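Local coordinates for protein esterase TesA (Pseudomonas aeruginosa, PDB 4JGG) that hydrolyses carboxylic esters, with highest activity on Tween detergents and short-chain p-nitrophenyl esters, and shows low thioesterase activity toward palmitoyl-coenzyme A, at residues A[89-94]-A[112-117]; A[97-102]-A[130-135]. All coordinates share one frame; numbering follows the deposited sequence.

Contact 1. Residues A[89-94]-A[112-117]; sequences VVIELG and ASMAQK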
ATOM      1  N   VAL A  89       5.975  -7.205   5.067  1.00  9.80           N
ATOM      2  CA  VAL A  89       6.050  -6.315   3.920  1.00  9.48           C
ATOM      3  C   VAL A  89       4.656  -5.820   3.575  1.00  7.38           C
ATOM      4  O   VAL A  89       3.780  -6.626   3.278  1.00 11.75           O
ATOM      5  CB  VAL A  89       6.656  -7.015   2.684  1.00 11.49           C
ATOM      6  CG1 VAL A  89       6.627  -6.064   1.484  1.00  8.30           C
ATOM      7  CG2 VAL A  89       8.076  -7.482   2.983  1.00 11.74           C
ATOM      8  N   VAL A  90       4.453  -4.504   3.648  1.00  6.18           N
ATOM      9  CA  VAL A  90       3.190  -3.883   3.257  1.00  9.06           C
ATOM     10  C   VAL A  90       3.350  -3.389   1.828  1.00  9.73           C
ATOM     11  O   VAL A  90       4.213  -2.555   1.537  1.00  8.78           O
ATOM     12  CB  VAL A  90       2.812  -2.712   4.188  1.00  8.80           C
ATOM     13  CG1 VAL A  90       1.502  -2.077   3.763  1.00  9.02           C
ATOM     14  CG2 VAL A  90       2.715  -3.198   5.628  1.00  7.77           C
ATOM     15  N   ILE A  91       2.543  -3.925   0.921  1.00  6.78           N
ATOM     16  CA  ILE A  91       2.636  -3.488  -0.476  1.00  8.37           C
ATOM     17  C   ILE A  91       1.473  -2.584  -0.846  1.00  9.04           C
ATOM     18  O   ILE A  91       0.314  -2.977  -0.737  1.00  9.31           O
ATOM     19  CB  ILE A  91       2.682  -4.687  -1.447  1.00  9.00           C
ATOM     20  CG1 ILE A  91       3.967  -5.498  -1.246  1.00 10.14           C
ATOM     21  CG2 ILE A  91       2.559  -4.215  -2.888  1.00  7.50           C
ATOM     22  CD1 ILE A  91       3.935  -6.849  -1.946  1.00  9.46           C
ATOM     23  N   GLU A  92       1.795  -1.378  -1.303  1.00 11.13           N
ATOM     24  CA  GLU A  92       0.802  -0.405  -1.732  1.00  9.99           C
ATOM     25  C   GLU A  92       1.125   0.109  -3.139  1.00  9.93           C
ATOM     26  O   GLU A  92       1.504   1.264  -3.328  1.00  9.97           O
ATOM     27  CB  GLU A  92       0.715   0.765  -0.746  1.00 12.96           C
ATOM     28  CG  GLU A  92      -0.386   1.775  -1.096  1.00  9.11           C
ATOM     29  CD  GLU A  92       0.136   3.048  -1.749  1.00 10.66           C
ATOM     30  OE1 GLU A  92       1.098   3.640  -1.218  1.00 11.04           O
ATOM     31  OE2 GLU A  92      -0.425   3.468  -2.794  1.00 10.97           O
ATOM     32  N   LEU A  93       0.962  -0.759  -4.124  1.00  7.34           N
ATOM     33  CA  LEU A  93       1.309  -0.415  -5.490  1.00 11.87           C
ATOM     34  C   LEU A  93       0.172  -0.768  -6.444  1.00 11.58           C
ATOM     35  O   LEU A  93      -0.738  -1.522  -6.084  1.00 12.35           O
ATOM     36  CB  LEU A  93       2.598  -1.131  -5.887  1.00 11.18           C
ATOM     37  CG  LEU A  93       3.885  -0.562  -5.281  1.00  7.88           C
ATOM     38  CD1 LEU A  93       5.075  -1.253  -5.906  1.00 10.03           C
ATOM     39  CD2 LEU A  93       3.970   0.943  -5.529  1.00  8.64           C
ATOM     40  N   GLY A  94       0.214  -0.220  -7.654  1.00 10.10           N
ATOM     41  CA  GLY A  94      -0.812  -0.507  -8.650  1.00 11.33           C
ATOM     42  C   GLY A  94      -1.791   0.627  -8.859  1.00 12.43           C
ATOM     43  O   GLY A  94      -2.569   0.623  -9.813  1.00 11.73           O
ATOM     44  N   ALA A 112       1.504 -10.441  -7.476  1.00 14.80           N
ATOM     45  CA  ALA A 112       1.614 -11.837  -7.086  1.00 16.20           C
ATOM     46  C   ALA A 112       3.068 -12.242  -6.871  1.00 16.56           C
ATOM     47  O   ALA A 112       3.398 -12.821  -5.840  1.00 14.10           O
ATOM     48  CB  ALA A 112       0.960 -12.730  -8.146  1.00 17.89           C
ATOM     49  N   SER A 113       3.919 -11.929  -7.853  1.00 12.88           N
ATOM     50  CA  SER A 113       5.349 -12.216  -7.799  1.00 13.26           C
ATOM     51  C   SER A 113       6.045 -11.491  -6.641  1.00 12.73           C
ATOM     52  O   SER A 113       6.902 -12.070  -5.973  1.00 16.56           O
ATOM     53  CB  SER A 113       6.012 -11.857  -9.130  1.00 13.71           C
ATOM     54  OG  SER A 113       7.396 -12.153  -9.099  1.00 20.48           O
ATOM     55  N   MET A 114       5.668 -10.238  -6.395  1.00 13.77           N
ATOM     56  CA  MET A 114       6.171  -9.505  -5.226  1.00 12.84           C
ATOM     57  C   MET A 114       5.816 -10.228  -3.938  1.00 13.80           C
ATOM     58  O   MET A 114       6.643 -10.331  -3.045  1.00 13.57           O
ATOM     59  CB  MET A 114       5.599  -8.077  -5.143  1.00 13.97           C
ATOM     60  CG  MET A 114       6.114  -7.067  -6.173  1.00 12.96           C
ATOM     61  SD  MET A 114       5.527  -5.382  -5.811  1.00 11.41           S
ATOM     62  CE  MET A 114       6.476  -4.978  -4.345  1.00  7.69           C
ATOM     63  N   ALA A 115       4.569 -10.683  -3.828  1.00 16.88           N
ATOM     64  CA  ALA A 115       4.093 -11.336  -2.610  1.00 14.50           C
ATOM     65  C   ALA A 115       4.774 -12.680  -2.445  1.00 17.53           C
ATOM     66  O   ALA A 115       5.087 -13.099  -1.333  1.00 14.89           O
ATOM     67  CB  ALA A 115       2.578 -11.502  -2.629  1.00 16.84           C
ATOM     68  N   GLN A 116       5.010 -13.348  -3.566  1.00 17.52           N
ATOM     69  CA  GLN A 116       5.758 -14.599  -3.571  1.00 15.96           C
ATOM     70  C   GLN A 116       7.171 -14.393  -3.045  1.00 18.95           C
ATOM     71  O   GLN A 116       7.646 -15.156  -2.204  1.00 16.51           O
ATOM     72  CB  GLN A 116       5.799 -15.180  -4.988  1.00 18.95           C
ATOM     73  CG  GLN A 116       6.412 -16.563  -5.089  1.00 23.98           C
ATOM     74  CD  GLN A 116       7.910 -16.525  -5.298  1.00 25.24           C
ATOM     75  OE1 GLN A 116       8.445 -15.570  -5.859  1.00 25.16           O
ATOM     76  NE2 GLN A 116       8.600 -17.571  -4.848  1.00 26.29           N
ATOM     77  N   LYS A 117       7.840 -13.355  -3.538  1.00 19.52           N
ATOM     78  CA  LYS A 117       9.241 -13.131  -3.198  1.00 17.66           C
ATOM     79  C   LYS A 117       9.398 -12.711  -1.740  1.00 16.69           C
ATOM     80  O   LYS A 117      10.345 -13.122  -1.068  1.00 17.35           O
ATOM     81  CB  LYS A 117       9.859 -12.083  -4.119  1.00 12.58           C
ATOM     82  CG  LYS A 117      10.197 -12.579  -5.514  1.00 13.44           C
ATOM     83  CD  LYS A 117      10.775 -11.443  -6.340  1.00 14.37           C
ATOM     84  CE  LYS A 117      10.995 -11.828  -7.803  1.00 18.87           C
ATOM     85  NZ  LYS A 117      12.037 -12.872  -7.966  1.00 18.81           N
TER
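Met114 is the first residue of helix segment 112-117 to touch the strand segment, and it meets both Ile91 and Leu93. Its CB lies 3.8 Å from CD1 of Ile91. The chain then runs toward Leu93 and bends at the sulfur (chi3 71°). This bend turns the methyl back onto Ile91, and Met114 CE sits 4.0 Å from Ile91 CG1. CE is equally close to Ile91 CD1, so the isoleucine end is touched by both the root and the tip of the methionine. The sulfur serves the other neighbour. Met114 SD is 4.2 Å from Leu93 CD1, and the two side chains run at about a right angle. The Leu93 side chain is about 9 Å from that of Ser30, the probable nucleophile. This is buried apolar packing of a helix on a parallel sheet. Strand 88-92 is the middle strand of the alpha/beta/alpha sandwich of SGNH hydrolases. Helix 104-121 belongs to the beta-alpha-beta crossover that leads from it to strand 124-128. Leu74 and Leu77 of helix 70-84 also touch Met114. Next comes Ala115, whose CA is 8.3 Å from the CA of Ile91. Its backbone N is approached by the isoleucine tip, with Ile91 CD1 4.3 Å from Ala115 N. Ile91 reaches the helix because CG1 is anti to its own carbonyl carbon (chi1 -65°) and the chain is extended beyond it. The small Ala115 side chain meets Val125 of the adjacent strand and Glu155 of helix 138-155.

Contact 2. Residues A[97-102]-A[130-135]; sequences DGLRGM and IQLPPN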
ATOM      1  N   ASP A  97      -0.644   1.902 -12.004  1.00  8.67           N
ATOM      2  CA  ASP A  97      -1.023   1.019 -13.103  1.00  8.24           C
ATOM      3  C   ASP A  97      -2.440   1.329 -13.570  1.00  9.13           C
ATOM      4  O   ASP A  97      -2.719   1.324 -14.756  1.00  8.54           O
ATOM      5  CB  ASP A  97      -0.951  -0.452 -12.695  1.00  9.00           C
ATOM      6  CG  ASP A  97       0.452  -0.880 -12.293  1.00 11.32           C
ATOM      7  OD1 ASP A  97       1.099  -0.151 -11.516  1.00  9.21           O
ATOM      8  OD2 ASP A  97       0.900  -1.935 -12.776  1.00 10.87           O
ATOM      9  N   GLY A  98      -3.345   1.582 -12.634  1.00 10.50           N
ATOM     10  CA  GLY A  98      -4.715   1.891 -13.001  1.00  9.23           C
ATOM     11  C   GLY A  98      -4.885   3.292 -13.547  1.00  9.66           C
ATOM     12  O   GLY A  98      -5.588   3.522 -14.534  1.00 15.80           O
ATOM     13  N   LEU A  99      -4.241   4.245 -12.896  1.00 11.08           N
ATOM     14  CA  LEU A  99      -4.365   5.639 -13.264  1.00 10.46           C
ATOM     15  C   LEU A  99      -3.805   5.865 -14.672  1.00 15.22           C
ATOM     16  O   LEU A  99      -4.202   6.807 -15.367  1.00 19.15           O
ATOM     17  CB  LEU A  99      -3.622   6.496 -12.247  1.00 12.89           C
ATOM     18  CG  LEU A  99      -3.893   7.992 -12.245  1.00 14.92           C
ATOM     19  CD1 LEU A  99      -5.250   8.262 -11.646  1.00 19.47           C
ATOM     20  CD2 LEU A  99      -2.793   8.699 -11.461  1.00 14.85           C
ATOM     21  N   ARG A 100      -2.893   4.983 -15.081  1.00 12.23           N
ATOM     22  CA  ARG A 100      -2.273   5.026 -16.403  1.00 12.70           C
ATOM     23  C   ARG A 100      -3.003   4.203 -17.456  1.00 11.12           C
ATOM     24  O   ARG A 100      -2.678   4.275 -18.633  1.00 14.36           O
ATOM     25  CB  ARG A 100      -0.840   4.503 -16.334  1.00 11.76           C
ATOM     26  CG  ARG A 100       0.108   5.377 -15.559  1.00 17.17           C
ATOM     27  CD  ARG A 100       1.512   4.865 -15.700  1.00 15.30           C
ATOM     28  NE  ARG A 100       2.290   5.204 -14.524  1.00 14.89           N
ATOM     29  CZ  ARG A 100       3.587   4.969 -14.378  1.00 20.07           C
ATOM     30  NH1 ARG A 100       4.282   4.382 -15.349  1.00 17.48           N
ATOM     31  NH2 ARG A 100       4.188   5.330 -13.248  1.00 20.04           N
ATOM     32  N   GLY A 101      -3.974   3.405 -17.052  1.00 14.38           N
ATOM     33  CA  GLY A 101      -4.665   2.571 -18.019  1.00 14.36           C
ATOM     34  C   GLY A 101      -3.796   1.425 -18.492  1.00 15.95           C
ATOM     35  O   GLY A 101      -3.876   0.995 -19.645  1.00 12.12           O
ATOM     36  N   MET A 102      -2.940   0.931 -17.605  1.00 12.41           N
ATOM     37  CA  MET A 102      -2.111  -0.224 -17.940  1.00 13.68           C
ATOM     38  C   MET A 102      -2.977  -1.465 -17.814  1.00  9.38           C
ATOM     39  O   MET A 102      -4.122  -1.376 -17.384  1.00 11.24           O
ATOM     40  CB  MET A 102      -0.895  -0.296 -17.010  1.00 12.14           C
ATOM     41  CG  MET A 102      -0.101   1.007 -17.024  1.00 15.24           C
ATOM     42  SD  MET A 102       1.419   1.056 -16.054  1.00 18.68           S
ATOM     43  CE  MET A 102       2.336  -0.330 -16.698  1.00 18.20           C
ATOM     44  N   ILE A 130      -6.500  -0.320  -3.733  1.00 15.97           N
ATOM     45  CA  ILE A 130      -6.968   1.038  -3.955  1.00 16.81           C
ATOM     46  C   ILE A 130      -8.061   1.085  -5.025  1.00 18.09           C
ATOM     47  O   ILE A 130      -8.010   0.345  -6.001  1.00 16.95           O
ATOM     48  CB  ILE A 130      -5.790   1.964  -4.328  1.00 23.48           C
ATOM     49  CG1 ILE A 130      -4.841   2.104  -3.127  1.00 21.20           C
ATOM     50  CG2 ILE A 130      -6.286   3.317  -4.793  1.00 23.72           C
ATOM     51  CD1 ILE A 130      -3.838   3.219  -3.274  1.00 20.37           C
ATOM     52  N   GLN A 131      -9.075   1.916  -4.801  1.00 16.87           N
ATOM     53  CA  GLN A 131     -10.124   2.126  -5.788  1.00 15.80           C
ATOM     54  C   GLN A 131      -9.987   3.506  -6.413  1.00 16.98           C
ATOM     55  O   GLN A 131      -9.934   4.523  -5.717  1.00 15.60           O
ATOM     56  CB  GLN A 131     -11.513   1.958  -5.177  1.00 15.52           C
ATOM     57  CG  GLN A 131     -11.867   0.516  -4.918  1.00 20.23           C
ATOM     58  CD  GLN A 131     -11.143  -0.029  -3.709  1.00 21.35           C
ATOM     59  OE1 GLN A 131     -10.965   0.684  -2.719  1.00 23.67           O
ATOM     60  NE2 GLN A 131     -10.709  -1.287  -3.779  1.00 17.80           N
ATOM     61  N   LEU A 132      -9.899   3.528  -7.735  1.00 17.92           N
ATOM     62  CA  LEU A 132      -9.805   4.775  -8.466  1.00 18.47           C
ATOM     63  C   LEU A 132     -11.073   5.598  -8.218  1.00 22.23           C
ATOM     64  O   LEU A 132     -12.072   5.064  -7.739  1.00 13.34           O
ATOM     65  CB  LEU A 132      -9.598   4.487  -9.958  1.00 19.22           C
ATOM     66  CG  LEU A 132      -8.170   4.051 -10.306  1.00 18.35           C
ATOM     67  CD1 LEU A 132      -8.050   3.638 -11.772  1.00 21.12           C
ATOM     68  CD2 LEU A 132      -7.214   5.181  -9.986  1.00 17.47           C
ATOM     69  N   PRO A 133     -11.023   6.907  -8.520  1.00 24.40           N
ATOM     70  CA  PRO A 133     -12.173   7.780  -8.255  1.00 22.90           C
ATOM     71  C   PRO A 133     -13.388   7.370  -9.094  1.00 22.99           C
ATOM     72  O   PRO A 133     -13.227   6.822 -10.184  1.00 19.26           O
ATOM     73  CB  PRO A 133     -11.671   9.172  -8.675  1.00 24.02           C
ATOM     74  CG  PRO A 133     -10.167   9.068  -8.676  1.00 22.60           C
ATOM     75  CD  PRO A 133      -9.875   7.649  -9.072  1.00 20.74           C
ATOM     76  N   PRO A 134     -14.596   7.630  -8.578  1.00 21.08           N
ATOM     77  CA  PRO A 134     -15.869   7.238  -9.190  1.00 21.90           C
ATOM     78  C   PRO A 134     -15.992   7.590 -10.674  1.00 24.00           C
ATOM     79  O   PRO A 134     -16.599   6.819 -11.421  1.00 25.22           O
ATOM     80  CB  PRO A 134     -16.892   8.038  -8.378  1.00 23.14           C
ATOM     81  CG  PRO A 134     -16.282   8.148  -7.048  1.00 24.48           C
ATOM     82  CD  PRO A 134     -14.806   8.344  -7.307  1.00 22.93           C
ATOM     83  N   ASN A 135     -15.441   8.725 -11.098  1.00 23.62           N
ATOM     84  CA  ASN A 135     -15.539   9.143 -12.500  1.00 21.56           C
ATOM     85  C   ASN A 135     -14.891   8.181 -13.507  1.00 27.41           C
ATOM     86  O   ASN A 135     -15.061   8.335 -14.723  1.00 21.53           O
ATOM     87  CB  ASN A 135     -14.984  10.564 -12.691  1.00 27.90           C
ATOM     88  CG  ASN A 135     -13.501  10.677 -12.336  1.00 26.72           C
ATOM     89  OD1 ASN A 135     -13.121  10.554 -11.169  1.00 29.23           O
ATOM     90  ND2 ASN A 135     -12.664  10.933 -13.341  1.00 23.09           N
TER
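The two methyls of Leu132 touch different parts of helix 95-99: the backbone of Gly98 and the side chain of Leu99. Leu132 CD1 rests on the peptide after Gly98, 3.6 Å from the carbonyl carbon of Gly98 and 3.7 Å from its O. Gly98 has no side chain to hold the methyl off, so Leu132 reaches the main chain of the helix itself. The other branch makes a methyl-to-methyl contact, with Leu132 CD2 4.0 Å from Leu99 CD1. The leucines meet at a slant. Leu99 leaves its helix beside the contact, and with CG anti to the backbone N (chi1 -166°) its end swings nearer to Leu132. Further out, the Gly98 carbonyl is held by two donors. One is the OH of Tyr140; the other is the backbone N of Gly101, 3.0 Å from Gly98 O. The latter belongs to the Schellman motif that ends the helix, together with the bond of 2.9 Å from Met102 N to Asp97 O. Asp97 OD2 is hydrogen-bonded to Ser70 OG and Gln106 NE2, while on the opposing loop Gln131 NE2 bonds to Ser145 OG and Pro161 O. Helix 95-99 carries part of the Gly-x-Asn-Asp block of SGNH hydrolases, and the Leu99 side chain is about 6 Å from that of His180, probably the catalytic histidine. The contact is van der Waals throughout: one methyl lies on a peptide group, the other on a leucine methyl. Shape fit alone therefore joins the segments, while the polar Gly98 O is satisfied by Tyr140 OH and Gly101 N.

Overall arrangement
From the N-terminal end, the chain passes strand 88-92, helix 95-99, helix 104-121, strand 124-128 and then the loop 130-135. Contact 1 closes a loop of 17 residues, from the strand back to helix 104-121. Contact 2 opens inside that loop, at 97-102, and closes beyond it, 28 residues later. The two therefore cross rather than nest. Contact 1 ties a helical layer to the middle of the sheet. Contact 2 joins two connections that follow neighbouring strands, close to the probable active site. Their centres are 18 Å apart, yet they touch where Glu92 OE2 lies 3.5 Å from Ile130 CD1.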